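Local structure of glycosyl hydrolase, family 31/fibronectin type III domain protein (Clostridium perfringens, 4LKS) at residues 67-72 with 137-142; 78-83 with 126-131; 95-100 with 107-112. The protein is a carbohydrate-binding module of a family 31 glycoside hydrolase that binds galactose and a calcium ion, probably helping to direct the enzyme to galactose-bearing glycans. All blocks are in the same frame, centred on the assembly; numbering follows the deposited sequence.

Contact 1: residues 67-72 with 137-142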
# COMPACT_ATOMS: atom_id res chain seq x y z
N THR A 67 -6.69 -3.19 3.93
CA THR A 67 -7.47 -3.90 2.91
C THR A 67 -8.27 -2.91 2.07
O THR A 67 -9.02 -2.09 2.62
CB THR A 67 -8.44 -4.91 3.51
OG1 THR A 67 -7.70 -5.89 4.25
CG2 THR A 67 -9.24 -5.60 2.40
N ILE A 68 -8.06 -2.97 0.76
CA ILE A 68 -8.78 -2.16 -0.21
C ILE A 68 -9.82 -3.01 -0.93
O ILE A 68 -9.51 -4.10 -1.44
CB ILE A 68 -7.83 -1.57 -1.27
CG1 ILE A 68 -6.63 -0.86 -0.61
CG2 ILE A 68 -8.59 -0.66 -2.25
CD1 ILE A 68 -6.98 0.17 0.48
N LYS A 69 -11.05 -2.51 -0.95
CA LYS A 69 -12.15 -3.12 -1.70
C LYS A 69 -12.35 -2.35 -2.99
O LYS A 69 -12.39 -1.12 -2.96
CB LYS A 69 -13.43 -3.06 -0.86
CG LYS A 69 -14.66 -3.59 -1.58
CD LYS A 69 -15.91 -3.34 -0.75
CE LYS A 69 -17.15 -3.78 -1.50
NZ LYS A 69 -18.37 -3.64 -0.64
N LEU A 70 -12.48 -3.06 -4.10
CA LEU A 70 -12.73 -2.43 -5.41
C LEU A 70 -14.24 -2.51 -5.69
O LEU A 70 -14.95 -3.31 -5.07
CB LEU A 70 -11.91 -3.12 -6.51
CG LEU A 70 -10.39 -2.95 -6.28
CD1 LEU A 70 -9.81 -4.15 -5.57
CD2 LEU A 70 -9.66 -2.70 -7.60
N ASP A 71 -14.73 -1.67 -6.59
CA ASP A 71 -16.18 -1.58 -6.78
C ASP A 71 -16.77 -2.85 -7.40
O ASP A 71 -17.97 -3.13 -7.24
CB ASP A 71 -16.55 -0.35 -7.61
CG ASP A 71 -16.12 -0.46 -9.05
OD1 ASP A 71 -14.91 -0.66 -9.30
OD2 ASP A 71 -16.99 -0.36 -9.94
N LYS A 72 -15.93 -3.62 -8.09
CA LYS A 72 -16.28 -4.92 -8.63
C LYS A 72 -14.97 -5.69 -8.69
O LYS A 72 -13.92 -5.13 -8.37
CB LYS A 72 -16.90 -4.78 -10.02
CG LYS A 72 -16.02 -4.05 -11.02
CD LYS A 72 -16.64 -4.02 -12.42
CE LYS A 72 -15.88 -3.06 -13.33
NZ LYS A 72 -15.84 -3.54 -14.73
N ASN A 137 -7.77 -12.18 -10.60
CA ASN A 137 -9.08 -11.55 -10.46
C ASN A 137 -9.39 -11.35 -8.98
O ASN A 137 -9.30 -12.29 -8.20
CB ASN A 137 -10.13 -12.44 -11.13
CG ASN A 137 -11.51 -11.84 -11.11
OD1 ASN A 137 -12.37 -12.26 -10.34
ND2 ASN A 137 -11.75 -10.86 -11.98
N ALA A 138 -9.71 -10.12 -8.60
CA ALA A 138 -9.84 -9.79 -7.19
C ALA A 138 -10.76 -8.61 -6.98
O ALA A 138 -10.76 -7.66 -7.78
CB ALA A 138 -8.47 -9.45 -6.61
N GLN A 139 -11.53 -8.65 -5.90
CA GLN A 139 -12.28 -7.47 -5.47
C GLN A 139 -11.71 -6.88 -4.17
O GLN A 139 -12.07 -5.79 -3.75
CB GLN A 139 -13.78 -7.78 -5.31
CG GLN A 139 -14.59 -6.53 -5.00
CD GLN A 139 -16.09 -6.73 -5.06
OE1 GLN A 139 -16.58 -7.86 -5.14
NE2 GLN A 139 -16.82 -5.63 -5.02
N TYR A 140 -10.81 -7.63 -3.53
CA TYR A 140 -10.16 -7.14 -2.32
C TYR A 140 -8.67 -7.39 -2.42
O TYR A 140 -8.24 -8.45 -2.90
CB TYR A 140 -10.70 -7.86 -1.07
CG TYR A 140 -12.20 -7.76 -0.92
CD1 TYR A 140 -13.05 -8.63 -1.61
CD2 TYR A 140 -12.76 -6.80 -0.09
CE1 TYR A 140 -14.42 -8.54 -1.48
CE2 TYR A 140 -14.13 -6.70 0.04
CZ TYR A 140 -14.95 -7.57 -0.65
OH TYR A 140 -16.32 -7.46 -0.51
N LEU A 141 -7.88 -6.43 -1.96
CA LEU A 141 -6.44 -6.60 -1.89
C LEU A 141 -5.98 -6.18 -0.50
O LEU A 141 -6.28 -5.08 -0.06
CB LEU A 141 -5.73 -5.78 -2.98
CG LEU A 141 -4.21 -5.95 -3.07
CD1 LEU A 141 -3.69 -5.89 -4.52
CD2 LEU A 141 -3.47 -4.93 -2.19
N ARG A 142 -5.27 -7.08 0.17
CA ARG A 142 -4.67 -6.79 1.46
C ARG A 142 -3.17 -6.57 1.30
O ARG A 142 -2.43 -7.45 0.83
CB ARG A 142 -4.97 -7.91 2.46
CG ARG A 142 -4.42 -7.64 3.86
CD ARG A 142 -5.11 -8.47 4.93
NE ARG A 142 -4.85 -9.90 4.79
CZ ARG A 142 -5.56 -10.85 5.40
NH1 ARG A 142 -6.59 -10.52 6.17
NH2 ARG A 142 -5.25 -12.13 5.23
O HOH W 1 -17.38 -5.93 1.53
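Gln139 O accepts the shortest direct polar bond of the contact, 2.8 Å from Leu70 N and nearly straight (171°), while the CA-H of Lys69 approaches the same oxygen. The side chain of Gln139 completes the grip: CG lies anti to the backbone N (chi1 -174°), the chain stays extended, and NE2 meets Leu70 O at 3.0 Å with that oxygen in the amide plane. Leu70 is thus held through both N-H and C=O by one residue. Next along the strands, Ile68 and Leu141 form an antiparallel hydrogen-bonded pair, with Ile68 N 2.9 Å from Leu141 O. The chain turns a corner at Asp71 and Lys72, and again at Gln139, passing between the two sheets of the F5/8 type C beta-sandwich; Gln139 and Tyr140, both opposite Ser100, make a classic beta bulge. The extended Lys69 chain lies beside Tyr140 and points the same way, its CG 3.5 Å from Tyr140 CE2. A water in the ring plane sits 2.8 Å from Tyr140 OH and is weakly bonded to Lys69 NZ. Thr67 OG1 touches Arg142 CD at 3.7 Å; beyond it the guanidinium forms a salt bridge with Glu98.

Contact 2: residues 78-83 with 126-131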
# COMPACT_ATOMS: atom_id res chain seq x y z
N GLN A 78 -0.91 -5.10 -11.27
CA GLN A 78 0.07 -4.19 -10.72
C GLN A 78 -0.58 -3.30 -9.68
O GLN A 78 -1.76 -2.95 -9.81
CB GLN A 78 0.69 -3.33 -11.84
CG GLN A 78 1.82 -2.42 -11.39
CD GLN A 78 2.41 -1.64 -12.54
OE1 GLN A 78 2.63 -2.18 -13.62
NE2 GLN A 78 2.71 -0.35 -12.30
N ILE A 79 0.18 -2.93 -8.65
CA ILE A 79 -0.18 -1.78 -7.84
C ILE A 79 1.04 -0.90 -7.73
O ILE A 79 2.15 -1.39 -7.86
CB ILE A 79 -0.70 -2.13 -6.42
CG1 ILE A 79 0.39 -2.81 -5.58
CG2 ILE A 79 -1.96 -2.99 -6.51
CD1 ILE A 79 0.02 -2.94 -4.11
N ASP A 80 0.84 0.41 -7.54
CA ASP A 80 1.94 1.31 -7.17
C ASP A 80 1.79 1.72 -5.72
O ASP A 80 0.69 2.04 -5.26
CB ASP A 80 1.95 2.60 -8.00
CG ASP A 80 2.19 2.37 -9.48
OD1 ASP A 80 2.68 1.29 -9.89
OD2 ASP A 80 1.88 3.31 -10.24
N TYR A 81 2.91 1.73 -5.01
CA TYR A 81 2.94 2.24 -3.65
C TYR A 81 3.58 3.63 -3.67
O TYR A 81 4.70 3.79 -4.14
CB TYR A 81 3.75 1.29 -2.76
CG TYR A 81 4.09 1.85 -1.39
CD1 TYR A 81 3.15 1.83 -0.35
CD2 TYR A 81 5.33 2.42 -1.14
CE1 TYR A 81 3.46 2.34 0.91
CE2 TYR A 81 5.65 2.93 0.13
CZ TYR A 81 4.71 2.89 1.13
OH TYR A 81 5.02 3.40 2.37
N LEU A 82 2.86 4.63 -3.17
CA LEU A 82 3.41 5.99 -3.06
C LEU A 82 3.72 6.28 -1.60
O LEU A 82 2.82 6.32 -0.77
CB LEU A 82 2.43 7.03 -3.61
CG LEU A 82 2.92 8.49 -3.53
CD1 LEU A 82 4.10 8.70 -4.47
CD2 LEU A 82 1.79 9.47 -3.85
N PRO A 83 5.01 6.43 -1.28
CA PRO A 83 5.33 6.74 0.11
C PRO A 83 4.95 8.17 0.48
O PRO A 83 4.77 9.03 -0.39
CB PRO A 83 6.86 6.56 0.19
CG PRO A 83 7.33 6.69 -1.22
CD PRO A 83 6.21 6.24 -2.12
N ARG A 126 11.15 8.17 -4.20
CA ARG A 126 10.20 8.91 -3.39
C ARG A 126 8.86 9.08 -4.10
O ARG A 126 7.91 9.63 -3.53
CB ARG A 126 10.74 10.29 -2.99
CG ARG A 126 11.97 10.26 -2.09
CD ARG A 126 11.70 9.60 -0.74
NE ARG A 126 10.68 10.29 0.06
CZ ARG A 126 10.94 11.14 1.05
NH1 ARG A 126 12.20 11.44 1.37
NH2 ARG A 126 9.95 11.71 1.72
N GLY A 127 8.79 8.62 -5.34
CA GLY A 127 7.55 8.66 -6.09
C GLY A 127 6.85 7.31 -6.12
O GLY A 127 6.95 6.54 -5.17
N TYR A 128 6.12 7.04 -7.19
CA TYR A 128 5.36 5.79 -7.28
C TYR A 128 6.29 4.60 -7.47
O TYR A 128 7.07 4.55 -8.42
CB TYR A 128 4.31 5.85 -8.40
CG TYR A 128 3.26 6.92 -8.15
CD1 TYR A 128 2.16 6.67 -7.36
CD2 TYR A 128 3.40 8.19 -8.70
CE1 TYR A 128 1.20 7.65 -7.12
CE2 TYR A 128 2.46 9.18 -8.48
CZ TYR A 128 1.36 8.90 -7.69
OH TYR A 128 0.43 9.89 -7.46
N ASN A 129 6.20 3.64 -6.55
CA ASN A 129 6.99 2.41 -6.61
C ASN A 129 6.11 1.29 -7.17
O ASN A 129 5.21 0.81 -6.50
CB ASN A 129 7.45 2.01 -5.19
CG ASN A 129 8.64 2.82 -4.68
OD1 ASN A 129 9.74 2.27 -4.50
ND2 ASN A 129 8.43 4.11 -4.42
N PRO A 130 6.36 0.87 -8.42
CA PRO A 130 5.51 -0.18 -9.01
C PRO A 130 5.81 -1.57 -8.47
O PRO A 130 6.96 -1.93 -8.21
CB PRO A 130 5.84 -0.10 -10.50
CG PRO A 130 7.19 0.51 -10.56
CD PRO A 130 7.26 1.47 -9.42
N ILE A 131 4.74 -2.33 -8.30
CA ILE A 131 4.78 -3.72 -7.85
C ILE A 131 3.92 -4.55 -8.80
O ILE A 131 2.70 -4.41 -8.80
CB ILE A 131 4.23 -3.85 -6.41
CG1 ILE A 131 5.09 -3.03 -5.43
CG2 ILE A 131 4.17 -5.32 -5.98
CD1 ILE A 131 4.47 -2.87 -4.05
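Strand 129-138, an outermost strand of the four-stranded sheet, begins here by pairing antiparallel with strand 73-82. Ile79 with Ile131 and Tyr81 with Asn129 are hydrogen-bonded pairs, each with two backbone bonds; Ile131 N meets Ile79 O at 2.8 Å. Between them Asp80 faces Pro130 in a non-hydrogen-bonded pair, a place where the missing N-H of proline costs the ladder nothing. Asp80 OD1 rests 3.3 Å from Pro130 CA and receives Gln78 NE2 at 2.9 Å on its syn side, while Asp80 OD2 is bonded to Tyr165 OH, so both carboxylate oxygens of this buried acid have partners. Gln78 NE2 also lies against Pro130 CB.

Leu82 CD1 sits over the centre of the Tyr128 ring, 4.0 Å from its centroid and only 8° off the normal, a clear CH-pi contact; Leu82 CD2 reaches toward the hydroxyl end of the ring. Tyr128 OH is hydrogen-bonded to Glu161 OE1 of strand 158-166. Asn129, at the start of its strand, turns ND2 back to Gly127 O of the preceding loop, 2.9 Å away and approached from above the carbonyl plane; Pro83 CD packs 3.2 Å from that same Gly127 O. On the face that carries Ile79, Tyr81, Asn129 and Ile131, Ile79 CG1 and Ile131 CB meet at 4.1 Å, and both isoleucines pack on Ile97 of the opposite sheet. Leu82 pairs through its backbone with Ala160, a calcium ligand, which ties this ladder to the metal site. An antiparallel edge pair of this kind, its isoleucines set against the facing sheet, is characteristic of the F5/8 type C beta-sandwich.

Contact 3: residues 95-100 with 107-112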
# COMPACT_ATOMS: atom_id res chain seq x y z
N TYR A 95 6.98 -5.94 1.88
CA TYR A 95 5.52 -6.04 1.83
C TYR A 95 5.06 -7.44 1.44
O TYR A 95 5.83 -8.27 0.92
CB TYR A 95 4.95 -5.01 0.83
CG TYR A 95 5.45 -5.29 -0.57
CD1 TYR A 95 4.82 -6.23 -1.38
CD2 TYR A 95 6.58 -4.66 -1.06
CE1 TYR A 95 5.30 -6.54 -2.64
CE2 TYR A 95 7.08 -4.96 -2.34
CZ TYR A 95 6.42 -5.90 -3.12
OH TYR A 95 6.89 -6.24 -4.37
N LYS A 96 3.77 -7.68 1.68
CA LYS A 96 3.08 -8.85 1.17
C LYS A 96 1.78 -8.38 0.54
O LYS A 96 1.15 -7.41 1.00
CB LYS A 96 2.80 -9.86 2.30
CG LYS A 96 2.01 -11.09 1.85
CD LYS A 96 1.96 -12.16 2.94
CE LYS A 96 1.10 -11.73 4.11
NZ LYS A 96 0.97 -12.88 5.07
N ILE A 97 1.40 -9.06 -0.55
CA ILE A 97 0.14 -8.80 -1.21
C ILE A 97 -0.71 -10.06 -1.20
O ILE A 97 -0.24 -11.15 -1.58
CB ILE A 97 0.34 -8.35 -2.66
CG1 ILE A 97 1.01 -6.97 -2.70
CG2 ILE A 97 -1.00 -8.30 -3.40
CD1 ILE A 97 1.51 -6.57 -4.05
N GLU A 98 -1.95 -9.92 -0.76
CA GLU A 98 -2.93 -11.01 -0.82
C GLU A 98 -4.16 -10.47 -1.53
O GLU A 98 -4.45 -9.29 -1.43
CB GLU A 98 -3.35 -11.44 0.58
CG GLU A 98 -2.27 -12.08 1.41
CD GLU A 98 -2.66 -12.10 2.87
OE1 GLU A 98 -2.52 -11.05 3.54
OE2 GLU A 98 -3.17 -13.13 3.34
N THR A 99 -4.90 -11.33 -2.22
CA THR A 99 -6.15 -10.88 -2.83
C THR A 99 -7.27 -11.86 -2.51
O THR A 99 -7.02 -13.01 -2.17
CB THR A 99 -6.05 -10.70 -4.36
OG1 THR A 99 -5.65 -11.93 -4.97
CG2 THR A 99 -5.06 -9.61 -4.72
N SER A 100 -8.50 -11.39 -2.66
CA SER A 100 -9.64 -12.28 -2.50
C SER A 100 -10.85 -11.79 -3.26
O SER A 100 -10.90 -10.63 -3.70
CB SER A 100 -9.98 -12.47 -1.02
OG SER A 100 -10.49 -11.28 -0.47
N THR A 107 -5.75 -15.43 -1.38
CA THR A 107 -4.66 -16.01 -2.13
C THR A 107 -3.44 -15.15 -1.88
O THR A 107 -3.50 -13.92 -2.06
CB THR A 107 -4.96 -16.00 -3.63
OG1 THR A 107 -6.17 -16.73 -3.89
CG2 THR A 107 -3.80 -16.60 -4.41
N GLU A 108 -2.34 -15.77 -1.46
CA GLU A 108 -1.08 -15.06 -1.35
C GLU A 108 -0.53 -14.85 -2.75
O GLU A 108 -0.26 -15.80 -3.48
CB GLU A 108 -0.06 -15.81 -0.49
CG GLU A 108 1.19 -14.98 -0.22
CD GLU A 108 2.14 -15.60 0.77
OE1 GLU A 108 1.68 -16.12 1.81
OE2 GLU A 108 3.36 -15.56 0.53
N VAL A 109 -0.39 -13.58 -3.12
CA VAL A 109 0.04 -13.24 -4.47
C VAL A 109 1.56 -13.15 -4.57
O VAL A 109 2.18 -13.78 -5.43
CB VAL A 109 -0.63 -11.94 -4.93
CG1 VAL A 109 -0.08 -11.52 -6.27
CG2 VAL A 109 -2.16 -12.11 -5.00
N ARG A 110 2.17 -12.37 -3.67
CA ARG A 110 3.62 -12.21 -3.67
C ARG A 110 4.09 -11.47 -2.43
O ARG A 110 3.30 -10.85 -1.71
CB ARG A 110 4.11 -11.46 -4.91
CG ARG A 110 3.80 -9.96 -4.90
CD ARG A 110 4.57 -9.24 -5.99
NE ARG A 110 5.99 -9.23 -5.66
CZ ARG A 110 6.96 -8.84 -6.48
NH1 ARG A 110 6.69 -8.43 -7.71
NH2 ARG A 110 8.22 -8.87 -6.05
N THR A 111 5.39 -11.56 -2.19
CA THR A 111 6.06 -10.65 -1.27
C THR A 111 7.12 -9.89 -2.06
O THR A 111 7.37 -10.18 -3.24
CB THR A 111 6.69 -11.38 -0.09
OG1 THR A 111 7.67 -12.29 -0.58
CG2 THR A 111 5.64 -12.16 0.67
N GLY A 112 7.75 -8.91 -1.43
CA GLY A 112 8.84 -8.22 -2.08
C GLY A 112 9.42 -7.12 -1.23
O GLY A 112 8.98 -6.89 -0.10
O HOH W 2 -0.07 -15.21 3.35
O HOH W 3 -8.43 -15.98 -3.39
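Tyr95 lays one face of its ring over the backbone of Gly112, whose CA is 3.9 Å from the ring centroid in a CH-pi contact; with no side chain on Gly112, the main chain can come this close. CG of Tyr95 takes the crowded position between the backbone N and the carbonyl carbon (chi1 62°), which lets the ring lie across Gly112 on the partner strand. The hydroxyl rests over one face of the Arg110 guanidinium, off toward the rim, with Tyr95 OH 3.3 Å from Arg110 CZ; the ring plane is tilted 53° from that of the guanidinium, and the angles are too poor for a hydrogen bond to NE or NH2.

The guanidinium is itself fixed side-on: Arg110 NE and NH2 both grip Thr111 O, NE at 2.9 Å, and that oxygen lies in the guanidinium plane. Arg110 NH1 bonds Arg132 O on strand 129-138, so the group spans the gap to the other sheet.

Further along, Ile97 O accepts from Val109 N at 2.9 Å and, weakly, from Arg110 N, because Val109 and Arg110 both face Ile97 in a classic beta bulge that shifts the register by one residue. The bulge turns Val109 toward the partner strand, where Val109 CG2 lies 3.5 Å from Thr99 OG1. Past the bulge, Thr99 and Thr107 resume as a hydrogen-bonded pair, Thr107 N reaching Thr99 O at 2.8 Å. On the face that carries Lys96 and Glu108, a water links Lys96 NZ to Glu108 OE1. Two neighbouring strands joined by a short loop in this way form a beta hairpin, here with a classic bulge, at the edge of the five-stranded sheet of the sandwich.

In the fold
Contact 3 is nested along the chain inside the loop closed by contact 2, which in turn lies inside that of contact 1. Contacts 1 and 3, with centres about 12 Å apart, share the five-stranded sheet, where strands 140-148 and 95-100 are neighbours. Contact 2 belongs to the four-stranded sheet, about 17 Å from contact 1 and 15 Å from contact 3, centre to centre. Strand 129-138 enters both contacts 1 and 2 and carries the chain toward the corner between the sheets. Across the interior, Ile79 and Ile131 of contact 2 meet Leu141 of contact 1 and Tyr95 and Ile97 of contact 3, closing the core of the galactose-binding sandwich.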